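PDB 5ZHF: D-alanyl-D-alanine carboxypeptidase from Enterococcus faecalis V583, which is a zinc-dependent carboxypeptidase that removes the terminal D-alanine from peptidoglycan-derived pentapeptides and is associated with vancomycin resistance. Local coordinates for residues A[75-78]-A[79-83]. Numbering follows the deposited sequence.
Sequences PYLQ and DLFDA
The side-chain amide of Gln78 reaches the carboxylate of Asp82 one turn further along helix 74-86, the two planes inclined at 49°. Asp82 OD1 lies almost in the amide plane, where an N-H of NE2 can point at it, whereas NE2 stands above the carboxylate plane. The resulting hydrogen bond, NE2 of Gln78 to OD1 of Asp82, is 2.8 Å long and somewhat bent, at 151° about the hydrogen. Gln78 makes it by extending CG anti to its backbone N and then bending at chi2 (65°), which folds the amide along the helix surface. Glutamine suits an exposed position one turn before an aspartate because its neutral amide can give an N-H to the acid. Its OE1 is hydrogen-bonded to a glycerol, probably from the crystallisation liquor.

The Phe81 ring, the apolar flat group of this turn, lies beside Leu77, both side chains pointing the same way; CD1 of Leu77 packs 3.7 Å from CE1 of Phe81. Both also touch Val93 of strand 91-95, while Leu80, with Leu77, meets Phe173 of strand 173-175, so large apolar residues line the face turned into the domain. Beneath them the i to i+4 backbone bonds run regularly, Asp79 N to Pro75 O and Phe81 N to Leu77 O each spanning 2.9 Å. Proline fits the first turn, where its missing N-H costs no helical bond.

The chemistry is that of an amphipathic helix: apolar contacts fasten one side to the edge strands 91-95 and 173-175 and to helix 157-167, and on the exposed side a neutral amide bridges to an acid, probably easing its negative charge without forming a salt bridge.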
# COMPACT_ATOMS: atom_id res chain seq x y z
N PRO A 75 -2.69 -9.31 13.47
CA PRO A 75 -2.27 -10.72 13.41
C PRO A 75 -1.95 -11.23 12.02
O PRO A 75 -1.10 -12.11 11.87
CB PRO A 75 -3.45 -11.49 14.04
CG PRO A 75 -4.59 -10.56 13.98
CD PRO A 75 -4.09 -9.15 13.91
N TYR A 76 -2.60 -10.67 11.00
CA TYR A 76 -2.38 -11.07 9.63
C TYR A 76 -1.01 -10.58 9.14
O TYR A 76 -0.30 -11.33 8.52
CB TYR A 76 -3.47 -10.51 8.74
CG TYR A 76 -4.83 -11.07 9.10
CD1 TYR A 76 -5.21 -12.33 8.67
CD2 TYR A 76 -5.71 -10.33 9.88
CE1 TYR A 76 -6.45 -12.85 9.03
CE2 TYR A 76 -6.96 -10.85 10.25
CZ TYR A 76 -7.31 -12.10 9.81
OH TYR A 76 -8.57 -12.61 10.15
N LEU A 77 -0.68 -9.34 9.49
CA LEU A 77 0.65 -8.79 9.18
C LEU A 77 1.75 -9.58 9.92
O LEU A 77 2.78 -9.90 9.33
CB LEU A 77 0.71 -7.31 9.54
CG LEU A 77 2.00 -6.58 9.11
CD1 LEU A 77 2.14 -6.62 7.61
CD2 LEU A 77 2.01 -5.16 9.63
N GLN A 78 1.50 -9.93 11.18
CA GLN A 78 2.46 -10.75 11.94
C GLN A 78 2.63 -12.11 11.29
O GLN A 78 3.76 -12.58 11.12
CB GLN A 78 2.02 -10.88 13.41
CG GLN A 78 3.07 -11.57 14.28
CD GLN A 78 4.37 -10.76 14.43
OE1 GLN A 78 4.35 -9.60 14.85
NE2 GLN A 78 5.50 -11.38 14.07
N ASP A 79 1.52 -12.75 10.91
CA ASP A 79 1.63 -14.04 10.22
C ASP A 79 2.41 -13.94 8.92
O ASP A 79 3.21 -14.83 8.59
CB ASP A 79 0.26 -14.62 9.91
CG ASP A 79 -0.49 -15.09 11.14
OD1 ASP A 79 0.09 -15.23 12.24
OD2 ASP A 79 -1.71 -15.31 10.98
N LEU A 80 2.19 -12.86 8.17
CA LEU A 80 2.90 -12.62 6.93
C LEU A 80 4.42 -12.51 7.19
O LEU A 80 5.22 -13.15 6.50
CB LEU A 80 2.37 -11.38 6.24
CG LEU A 80 3.03 -11.09 4.89
CD1 LEU A 80 2.06 -10.48 3.90
CD2 LEU A 80 4.26 -10.20 5.02
N PHE A 81 4.78 -11.69 8.16
CA PHE A 81 6.20 -11.49 8.49
C PHE A 81 6.85 -12.77 9.00
O PHE A 81 7.98 -13.12 8.58
CB PHE A 81 6.40 -10.31 9.46
CG PHE A 81 6.55 -8.98 8.77
CD1 PHE A 81 5.65 -8.57 7.82
CD2 PHE A 81 7.60 -8.14 9.07
CE1 PHE A 81 5.77 -7.35 7.18
CE2 PHE A 81 7.73 -6.91 8.44
CZ PHE A 81 6.84 -6.52 7.48
N ASP A 82 6.13 -13.49 9.86
CA ASP A 82 6.61 -14.78 10.34
C ASP A 82 6.89 -15.76 9.20
O ASP A 82 7.92 -16.44 9.22
CB ASP A 82 5.59 -15.41 11.30
CG ASP A 82 5.52 -14.74 12.66
OD1 ASP A 82 6.34 -13.86 12.98
OD2 ASP A 82 4.61 -15.12 13.42
N ALA A 83 5.99 -15.81 8.21
CA ALA A 83 6.13 -16.71 7.06
C ALA A 83 7.29 -16.30 6.16
O ALA A 83 8.04 -17.17 5.67
CB ALA A 83 4.84 -16.73 6.23